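Local coordinates for serine-rich secreted cell wall anchored (LPXTG-motif ) protein (PDB 5NXK) that probably acts as a bacterial surface adhesin, its beta-solenoid binding region mediating attachment of the gut microbe to its host, at residues N272-I278 / T298-Q304. Sequence-based numbering, arbitrary orientation.
Sequences NVHLEVI and TATLIKQ
Leu-275 (mt) lies over Leu-301 (chi1 -86°, chi2 58°) on the face that carries Val-273 and Val-277, CD1 to CD1 3.9 Å, and illustrates how a beta-solenoid stacks like residues from one coil to the next; Leu-301, on the last strand, remains exposed. Strands 272-277 and 298-303 run parallel, 8° apart with axes 4.7 Å from each other, in unbroken register from Asn-272 beside Thr-298 to Val-277 beside Lys-303. The backbones are extended, phi near -110 to -140°. Val-273, Leu-275 and Val-277 each donate a hydrogen bond to the residue before their partner and accept one from the residue after it: Val-273 N to Thr-298 O (3.0 Å), Thr-300 N to Val-273 O (2.9 Å), Leu-275 N to Thr-300 O (2.9 Å), Ile-302 N to Leu-275 O (2.8 Å), Val-277 N to Ile-302 O (2.9 Å) and Gln-304 N to Val-277 O (2.8 Å). Val-273 meets Ala-299, CB to CB 4.3 Å. On the other face the His-274 ring (chi1 t) makes a van der Waals contact, NE2 3.5 Å from Ile-302 CD1. Glu-276 (tt) accepts a hydrogen bond, Gln-304 NE2 to Glu-276 OE2 2.6 Å. Beyond the strands, Lys-303 NZ donates hydrogen bonds to Ile-278 O (3.1 Å) and Gln-304 O (2.9 Å). In-register parallel pairing of successive coils is characteristic of beta-solenoids, here in a putative pectate lyase-like adhesive domain. Strand 298-303 ends its sheet; strand 272-277 also pairs with strand 240-244, while Phe-283 of strand 283-285 packs against both leucines.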
loop_
_atom_site.group_PDB
_atom_site.type_symbol
_atom_site.label_atom_id
_atom_site.label_comp_id
_atom_site.label_asym_id
_atom_site.label_seq_id
_atom_site.Cartn_x
_atom_site.Cartn_y
_atom_site.Cartn_z
ATOM N N ASN A 272 7.063 1.481 -20.678
ATOM C CA ASN A 272 7.722 0.209 -20.908
ATOM C C ASN A 272 7.336 -0.727 -19.774
ATOM O O ASN A 272 7.689 -0.500 -18.610
ATOM C CB ASN A 272 9.243 0.375 -21.002
ATOM C CG ASN A 272 9.678 1.029 -22.307
ATOM O OD1 ASN A 272 9.811 2.256 -22.393
ATOM N ND2 ASN A 272 9.891 0.212 -23.330
ATOM N N VAL A 273 6.537 -1.730 -20.109
ATOM C CA VAL A 273 5.969 -2.627 -19.110
ATOM C C VAL A 273 6.454 -4.052 -19.378
ATOM O O VAL A 273 6.326 -4.559 -20.488
ATOM C CB VAL A 273 4.420 -2.564 -19.125
ATOM C CG1 VAL A 273 3.814 -3.576 -18.178
ATOM C CG2 VAL A 273 3.931 -1.154 -18.780
ATOM N N HIS A 274 7.053 -4.673 -18.374
ATOM C CA HIS A 274 7.552 -6.027 -18.498
ATOM C C HIS A 274 6.958 -6.871 -17.383
ATOM O O HIS A 274 7.143 -6.586 -16.193
ATOM C CB HIS A 274 9.078 -6.057 -18.440
ATOM C CG HIS A 274 9.654 -7.412 -18.681
ATOM N ND1 HIS A 274 9.596 -8.423 -17.741
ATOM C CD2 HIS A 274 10.284 -7.937 -19.759
ATOM C CE1 HIS A 274 10.174 -9.505 -18.228
ATOM N NE2 HIS A 274 10.598 -9.238 -19.451
ATOM N N LEU A 275 6.228 -7.909 -17.773
ATOM C CA LEU A 275 5.450 -8.690 -16.820
ATOM C C LEU A 275 5.737 -10.159 -17.009
ATOM O O LEU A 275 5.815 -10.631 -18.145
ATOM C CB LEU A 275 3.951 -8.431 -17.005
ATOM C CG LEU A 275 3.476 -6.982 -16.968
ATOM C CD1 LEU A 275 1.979 -6.944 -17.242
ATOM C CD2 LEU A 275 3.803 -6.310 -15.642
ATOM N N GLU A 276 5.857 -10.889 -15.906
ATOM C CA GLU A 276 6.156 -12.309 -15.990
ATOM C C GLU A 276 5.385 -13.094 -14.935
ATOM O O GLU A 276 5.313 -12.667 -13.797
ATOM C CB GLU A 276 7.663 -12.551 -15.825
ATOM C CG GLU A 276 8.053 -14.017 -15.973
ATOM C CD GLU A 276 9.545 -14.214 -16.174
ATOM O OE1 GLU A 276 10.249 -13.222 -16.485
ATOM O OE2 GLU A 276 10.005 -15.366 -16.035
ATOM N N VAL A 277 4.790 -14.221 -15.325
ATOM C CA VAL A 277 4.149 -15.128 -14.365
ATOM C C VAL A 277 4.551 -16.575 -14.655
ATOM O O VAL A 277 5.198 -16.851 -15.657
ATOM C CB VAL A 277 2.600 -15.028 -14.397
ATOM C CG1 VAL A 277 2.115 -13.608 -14.000
ATOM C CG2 VAL A 277 2.057 -15.441 -15.760
ATOM N N ILE A 278 4.121 -17.506 -13.808
ATOM C CA ILE A 278 4.427 -18.911 -14.026
ATOM C C ILE A 278 3.178 -19.693 -14.441
ATOM O O ILE A 278 3.164 -20.298 -15.509
ATOM C CB ILE A 278 5.045 -19.570 -12.775
ATOM C CG1 ILE A 278 6.277 -18.792 -12.308
ATOM C CG2 ILE A 278 5.431 -21.021 -13.057
ATOM C CD1 ILE A 278 6.965 -19.405 -11.102
ATOM N N THR A 298 4.998 0.115 -25.019
ATOM C CA THR A 298 5.735 -1.116 -25.267
ATOM C C THR A 298 5.499 -2.052 -24.097
ATOM O O THR A 298 5.727 -1.680 -22.953
ATOM C CB THR A 298 7.245 -0.848 -25.420
ATOM O OG1 THR A 298 7.449 0.069 -26.496
ATOM C CG2 THR A 298 8.021 -2.136 -25.700
ATOM N N ALA A 299 5.041 -3.262 -24.377
ATOM C CA ALA A 299 4.814 -4.211 -23.301
ATOM C C ALA A 299 5.270 -5.591 -23.703
ATOM O O ALA A 299 5.118 -6.005 -24.854
ATOM C CB ALA A 299 3.337 -4.234 -22.898
ATOM N N THR A 300 5.829 -6.297 -22.730
ATOM C CA THR A 300 6.209 -7.683 -22.892
ATOM C C THR A 300 5.554 -8.483 -21.779
ATOM O O THR A 300 5.758 -8.182 -20.603
ATOM C CB THR A 300 7.729 -7.850 -22.848
ATOM O OG1 THR A 300 8.297 -7.104 -23.925
ATOM C CG2 THR A 300 8.122 -9.327 -22.981
ATOM N N LEU A 301 4.742 -9.470 -22.151
ATOM C CA LEU A 301 4.042 -10.308 -21.180
ATOM C C LEU A 301 4.492 -11.758 -21.316
ATOM O O LEU A 301 4.334 -12.363 -22.365
ATOM C CB LEU A 301 2.514 -10.213 -21.358
ATOM C CG LEU A 301 1.750 -9.081 -20.662
ATOM C CD1 LEU A 301 2.279 -7.726 -21.098
ATOM C CD2 LEU A 301 0.240 -9.181 -20.951
ATOM N N ILE A 302 5.051 -12.304 -20.243
ATOM C CA ILE A 302 5.666 -13.619 -20.283
ATOM C C ILE A 302 4.991 -14.587 -19.321
ATOM O O ILE A 302 4.625 -14.226 -18.207
ATOM C CB ILE A 302 7.183 -13.523 -19.968
ATOM C CG1 ILE A 302 7.892 -12.730 -21.073
ATOM C CG2 ILE A 302 7.813 -14.911 -19.843
ATOM C CD1 ILE A 302 9.256 -12.235 -20.670
ATOM N N LYS A 303 4.802 -15.817 -19.778
ATOM C CA LYS A 303 4.396 -16.916 -18.918
ATOM C C LYS A 303 5.439 -18.032 -19.008
ATOM O O LYS A 303 5.730 -18.523 -20.100
ATOM C CB LYS A 303 3.018 -17.441 -19.328
ATOM C CG LYS A 303 2.488 -18.572 -18.447
ATOM C CD LYS A 303 1.456 -19.403 -19.205
ATOM C CE LYS A 303 1.086 -20.666 -18.447
ATOM N NZ LYS A 303 2.239 -21.566 -18.145
ATOM N N GLN A 304 6.008 -18.438 -17.878
ATOM C CA GLN A 304 6.964 -19.542 -17.900
ATOM C C GLN A 304 6.200 -20.825 -18.172
ATOM O O GLN A 304 5.001 -20.888 -17.915
ATOM C CB GLN A 304 7.724 -19.656 -16.587
ATOM C CG GLN A 304 8.481 -18.410 -16.223
ATOM C CD GLN A 304 9.340 -18.597 -14.992
ATOM O OE1 GLN A 304 9.385 -19.685 -14.406
ATOM N NE2 GLN A 304 9.996 -17.521 -14.565
HETATM O O HOH W 1 8.532 -4.012 -22.705
#